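Local coordinates for hypothetical protein PH1952 (Pyrococcus horikoshii, PDB 1ZJJ) that is a putative magnesium-dependent hydrolase of the haloacid dehalogenase superfamily, probably a phosphatase related to UmpH and 4-nitrophenylphosphatase, at residues Ile67-Ala72 / Gly150-Ala155; Leu75-His80 / Lys96-Leu101. All coordinates share one frame; numbering follows the deposited sequence.

Overall arrangement
Both contacts draw on helix 69-80, which starts directly after strand 66-68 at the edge of the core sheet and runs beside the sheet of the cap. Contact 1 lies at the start of this helix, about 4 Å from the centre of the chain, where core and cap adjoin. Contact 2 lies at its far end, about 13 Å away between centres. Glu97 of contact 2 joins the two by packing: its OE2 is 3.6 Å from Leu71 CB. The bound magnesium ion, held by Asp7, Asp9 and Asp210, is about 10 Å from the side chain of Asn152 in contact 1; contact 2 lies away from that site.

Contact 1 of 2, residues Ile67-Ala72 / Gly150-Ala155; sequences ITSGLA and GTNPDA
Ser69 leans over the start of the loop at Thr151, its CB 3.4 Å from Thr151 O and its OG 3.5 Å from Thr151 CB. The serine thus touches both the carbonyl and the branching carbon of the threonine, and the whole meeting is buried. With chi1 at 61°, Ser69 OG is folded back between its own backbone N and carbonyl carbon, and it is hydrogen-bonded to Asn41 O. The Thr151 hydroxyl turns aside from the serine, and Thr151 OG1 donates to Asn152 OD1 at 2.6 Å. The donor lies in the carbonyl plane of the amide, with a C=O...donor angle of 151°. At the other end of that amide, Asn152 ND2 reaches Asp154 OD2 at 2.9 Å, leaving almost in the amide plane but meeting the carboxylate from above. The two bonds fix the rotation of the Asn152 amide. This is a junction of the HAD core with its cap: core strand 66-68 turns into helix 69-80, while cap strand 147-150 ends in the loop carrying Thr151 and Asn152. Thr68 caps the new helix, its OG1 accepting from Leu71 N at 3.1 Å, so Ser69 stands in the first turn. Asn41, from the core, also donates from ND2 to Asp154 OD2, bringing a core loop against the same polar chain.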
loop_
_atom_site.group_PDB
_atom_site.type_symbol
_atom_site.label_atom_id
_atom_site.label_comp_id
_atom_site.label_asym_id
_atom_site.label_seq_id
_atom_site.Cartn_x
_atom_site.Cartn_y
_atom_site.Cartn_z
ATOM N N ILE B 67 20.650 -11.424 13.505
ATOM C CA ILE B 67 19.859 -10.219 13.736
ATOM C C ILE B 67 18.738 -10.102 12.716
ATOM O O ILE B 67 18.984 -10.024 11.513
ATOM C CB ILE B 67 20.738 -8.960 13.639
ATOM C CG1 ILE B 67 21.928 -9.092 14.587
ATOM C CG2 ILE B 67 19.916 -7.717 13.968
ATOM C CD1 ILE B 67 22.956 -8.010 14.404
ATOM N N THR B 68 17.506 -10.096 13.210
ATOM C CA THR B 68 16.331 -9.979 12.360
ATOM C C THR B 68 15.796 -8.557 12.508
ATOM O O THR B 68 16.090 -7.877 13.499
ATOM C CB THR B 68 15.230 -10.953 12.799
ATOM O OG1 THR B 68 14.831 -10.639 14.141
ATOM C CG2 THR B 68 15.736 -12.393 12.757
ATOM N N SER B 69 15.008 -8.103 11.543
ATOM C CA SER B 69 14.458 -6.760 11.643
ATOM C C SER B 69 13.583 -6.674 12.894
ATOM O O SER B 69 13.482 -5.625 13.511
ATOM C CB SER B 69 13.650 -6.400 10.389
ATOM O OG SER B 69 12.553 -7.266 10.187
ATOM N N GLY B 70 12.965 -7.794 13.262
ATOM C CA GLY B 70 12.116 -7.818 14.444
ATOM C C GLY B 70 12.912 -7.553 15.707
ATOM O O GLY B 70 12.469 -6.825 16.595
ATOM N N LEU B 71 14.090 -8.158 15.796
ATOM C CA LEU B 71 14.882 -7.935 16.982
ATOM C C LEU B 71 15.434 -6.522 16.964
ATOM O O LEU B 71 15.467 -5.827 17.971
ATOM C CB LEU B 71 16.032 -8.943 16.987
ATOM C CG LEU B 71 17.136 -8.568 17.978
ATOM C CD1 LEU B 71 16.722 -8.809 19.431
ATOM C CD2 LEU B 71 18.422 -9.367 17.762
ATOM N N ALA B 72 15.838 -6.028 15.797
ATOM C CA ALA B 72 16.304 -4.650 15.674
ATOM C C ALA B 72 15.193 -3.667 16.057
ATOM O O ALA B 72 15.457 -2.615 16.648
ATOM C CB ALA B 72 16.774 -4.382 14.238
ATOM N N GLY B 150 7.940 0.589 10.878
ATOM C CA GLY B 150 7.975 -0.475 9.888
ATOM C C GLY B 150 9.236 -1.298 10.077
ATOM O O GLY B 150 10.313 -0.734 10.220
ATOM N N THR B 151 9.123 -2.624 10.083
ATOM C CA THR B 151 10.310 -3.448 10.284
ATOM C C THR B 151 11.338 -3.332 9.165
ATOM O O THR B 151 12.534 -3.287 9.431
ATOM C CB THR B 151 9.957 -4.950 10.472
ATOM O OG1 THR B 151 9.291 -5.446 9.306
ATOM C CG2 THR B 151 9.068 -5.138 11.694
ATOM N N ASN B 152 10.878 -3.279 7.921
ATOM C CA ASN B 152 11.787 -3.184 6.785
ATOM C C ASN B 152 11.073 -2.616 5.566
ATOM O O ASN B 152 9.854 -2.706 5.452
ATOM C CB ASN B 152 12.381 -4.557 6.470
ATOM C CG ASN B 152 11.328 -5.605 6.242
ATOM O OD1 ASN B 152 10.576 -5.947 7.150
ATOM N ND2 ASN B 152 11.263 -6.121 5.022
ATOM N N PRO B 153 11.835 -2.026 4.632
ATOM C CA PRO B 153 11.323 -1.411 3.404
ATOM C C PRO B 153 11.074 -2.299 2.188
ATOM O O PRO B 153 10.413 -1.867 1.253
ATOM C CB PRO B 153 12.374 -0.352 3.112
ATOM C CG PRO B 153 13.635 -1.087 3.469
ATOM C CD PRO B 153 13.275 -1.744 4.789
ATOM N N ASP B 154 11.588 -3.525 2.199
ATOM C CA ASP B 154 11.439 -4.419 1.052
ATOM C C ASP B 154 10.063 -4.420 0.396
ATOM O O ASP B 154 9.064 -4.813 0.994
ATOM C CB ASP B 154 11.809 -5.844 1.449
ATOM C CG ASP B 154 13.200 -5.938 2.049
ATOM O OD1 ASP B 154 14.110 -6.479 1.384
ATOM O OD2 ASP B 154 13.379 -5.464 3.186
ATOM N N ALA B 155 10.032 -3.981 -0.857
ATOM C CA ALA B 155 8.797 -3.939 -1.619
ATOM C C ALA B 155 8.274 -5.350 -1.857
ATOM O O ALA B 155 7.065 -5.560 -1.926
ATOM C CB ALA B 155 9.042 -3.259 -2.959
#

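Contact 2 of 2, residues Leu75-His80 / Lys96-Leu101; sequences LYMSKH and KEMQAL
The shortest hydrogen bond within the two segments, from His80 N to Tyr76 O at 2.8 Å, secures the last turn of helix 69-80, the turn that brings Met77 and Ser78 up to Met98 and Leu101 of helix 92-101. Across the gap the meeting is apolar and centred on two sulfurs, with Met77 SD 3.5 Å from Met98 SD. Met77 has CG anti to its carbonyl carbon, stays extended at chi2 and bends at chi3 (81°), while Met98 does not start out toward the other helix, but bends at chi2 and chi3 bring its end nearer. The two thioether chains cross at about a right angle. Leu101 also crosses Met77 at about a right angle. Its CD1 lies against that chain, 4.0 Å from Met77 CB and 3.8 Å from Met77 SD, and also touches Met77 CE. The other methyl, CD2, turns to the more exposed side and meets Ser78 CB at 4.0 Å. These are neighbouring helices of the first half of the chain: helix 69-80 enters the cap from the core, and helix 92-101 follows cap strand 86-89 in the crossover toward strand 121-124. Over these short segments the axes approach to 10.5 Å and run in nearly the same direction, crossing at -25°. Below the two methionines lies the cap sheet, where both touch Ile86 and Val123, and Met98 also Val88. One turn back along helix 69-80, Arg74 forms a salt bridge through NE with Glu97 OE1 and packs against Met98 and Leu101, adding a charged link between the helices. On the other flank, Lys79 and His80 both reach the carboxylate of Glu194, Lys79 in a salt bridge and His80 through a hydrogen bond at NE2.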
loop_
_atom_site.group_PDB
_atom_site.type_symbol
_atom_site.label_atom_id
_atom_site.label_comp_id
_atom_site.label_asym_id
_atom_site.label_seq_id
_atom_site.Cartn_x
_atom_site.Cartn_y
_atom_site.Cartn_z
ATOM N N LEU B 75 14.868 -3.612 19.865
ATOM C CA LEU B 75 16.009 -2.872 20.402
ATOM C C LEU B 75 15.879 -1.366 20.161
ATOM O O LEU B 75 16.241 -0.554 21.020
ATOM C CB LEU B 75 17.318 -3.395 19.794
ATOM C CG LEU B 75 17.653 -4.863 20.100
ATOM C CD1 LEU B 75 18.934 -5.263 19.394
ATOM C CD2 LEU B 75 17.797 -5.060 21.603
ATOM N N TYR B 76 15.364 -0.992 18.995
ATOM C CA TYR B 76 15.176 0.420 18.682
ATOM C C TYR B 76 14.138 1.028 19.636
ATOM O O TYR B 76 14.363 2.086 20.226
ATOM C CB TYR B 76 14.692 0.591 17.239
ATOM C CG TYR B 76 14.316 2.017 16.925
ATOM C CD1 TYR B 76 15.296 2.979 16.670
ATOM C CD2 TYR B 76 12.984 2.429 16.970
ATOM C CE1 TYR B 76 14.955 4.317 16.477
ATOM C CE2 TYR B 76 12.633 3.759 16.780
ATOM C CZ TYR B 76 13.622 4.696 16.537
ATOM O OH TYR B 76 13.269 6.015 16.371
ATOM N N MET B 77 12.999 0.351 19.770
ATOM C CA MET B 77 11.921 0.814 20.638
ATOM C C MET B 77 12.394 0.965 22.082
ATOM O O MET B 77 12.134 1.977 22.726
ATOM C CB MET B 77 10.739 -0.161 20.565
ATOM C CG MET B 77 10.107 -0.222 19.181
ATOM S SD MET B 77 8.884 -1.527 18.984
ATOM C CE MET B 77 7.458 -0.731 19.727
ATOM N N SER B 78 13.099 -0.044 22.579
ATOM C CA SER B 78 13.604 -0.023 23.940
ATOM C C SER B 78 14.540 1.160 24.198
ATOM O O SER B 78 14.459 1.823 25.237
ATOM C CB SER B 78 14.340 -1.331 24.231
ATOM O OG SER B 78 14.618 -1.460 25.611
ATOM N N LYS B 79 15.418 1.428 23.239
ATOM C CA LYS B 79 16.393 2.501 23.366
ATOM C C LYS B 79 15.908 3.919 23.084
ATOM O O LYS B 79 16.356 4.859 23.739
ATOM C CB LYS B 79 17.588 2.213 22.452
ATOM C CG LYS B 79 18.733 3.193 22.592
ATOM C CD LYS B 79 19.906 2.793 21.709
ATOM C CE LYS B 79 21.156 3.548 22.119
ATOM N NZ LYS B 79 22.292 3.330 21.181
ATOM N N HIS B 80 14.985 4.075 22.142
ATOM C CA HIS B 80 14.536 5.404 21.744
ATOM C C HIS B 80 13.078 5.815 21.937
ATOM O O HIS B 80 12.722 6.939 21.602
ATOM C CB HIS B 80 14.905 5.622 20.271
ATOM C CG HIS B 80 16.363 5.458 19.983
ATOM N ND1 HIS B 80 17.320 6.322 20.473
ATOM C CD2 HIS B 80 17.035 4.523 19.267
ATOM C CE1 HIS B 80 18.516 5.928 20.072
ATOM N NE2 HIS B 80 18.370 4.836 19.339
ATOM N N LYS B 96 6.508 -12.127 18.918
ATOM C CA LYS B 96 7.355 -12.593 20.013
ATOM C C LYS B 96 8.305 -11.507 20.510
ATOM O O LYS B 96 8.498 -11.342 21.717
ATOM C CB LYS B 96 8.169 -13.804 19.567
ATOM C CG LYS B 96 7.330 -14.969 19.081
ATOM C CD LYS B 96 7.368 -16.125 20.052
ATOM C CE LYS B 96 6.288 -17.135 19.715
ATOM N NZ LYS B 96 6.743 -18.536 19.931
ATOM N N GLU B 97 8.911 -10.776 19.578
ATOM C CA GLU B 97 9.834 -9.704 19.944
ATOM C C GLU B 97 9.100 -8.587 20.677
ATOM O O GLU B 97 9.638 -7.997 21.610
ATOM C CB GLU B 97 10.518 -9.129 18.698
ATOM C CG GLU B 97 11.410 -10.115 17.972
ATOM C CD GLU B 97 12.657 -10.494 18.759
ATOM O OE1 GLU B 97 12.810 -10.052 19.921
ATOM O OE2 GLU B 97 13.490 -11.246 18.208
ATOM N N MET B 98 7.878 -8.288 20.254
ATOM C CA MET B 98 7.115 -7.232 20.907
ATOM C C MET B 98 6.656 -7.697 22.289
ATOM O O MET B 98 6.613 -6.909 23.235
ATOM C CB MET B 98 5.922 -6.813 20.041
ATOM C CG MET B 98 6.319 -6.161 18.706
ATOM S SD MET B 98 7.364 -4.686 18.915
ATOM C CE MET B 98 9.011 -5.420 18.821
ATOM N N GLN B 99 6.328 -8.978 22.412
ATOM C CA GLN B 99 5.911 -9.514 23.702
ATOM C C GLN B 99 7.083 -9.397 24.673
ATOM O O GLN B 99 6.897 -9.078 25.848
ATOM C CB GLN B 99 5.483 -10.980 23.566
ATOM C CG GLN B 99 4.272 -11.174 22.670
ATOM C CD GLN B 99 3.839 -12.624 22.546
ATOM O OE1 GLN B 99 4.665 -13.519 22.384
ATOM N NE2 GLN B 99 2.534 -12.857 22.601
ATOM N N ALA B 100 8.291 -9.639 24.166
ATOM C CA ALA B 100 9.500 -9.558 24.973
ATOM C C ALA B 100 9.713 -8.165 25.567
ATOM O O ALA B 100 10.323 -8.027 26.628
ATOM C CB ALA B 100 10.704 -9.957 24.138
ATOM N N LEU B 101 9.233 -7.131 24.879
ATOM C CA LEU B 101 9.371 -5.770 25.386
ATOM C C LEU B 101 8.593 -5.659 26.691
ATOM O O LEU B 101 8.961 -4.903 27.596
ATOM C CB LEU B 101 8.822 -4.756 24.377
ATOM C CG LEU B 101 9.789 -4.188 23.339
ATOM C CD1 LEU B 101 9.031 -3.307 22.351
ATOM C CD2 LEU B 101 10.873 -3.392 24.041
#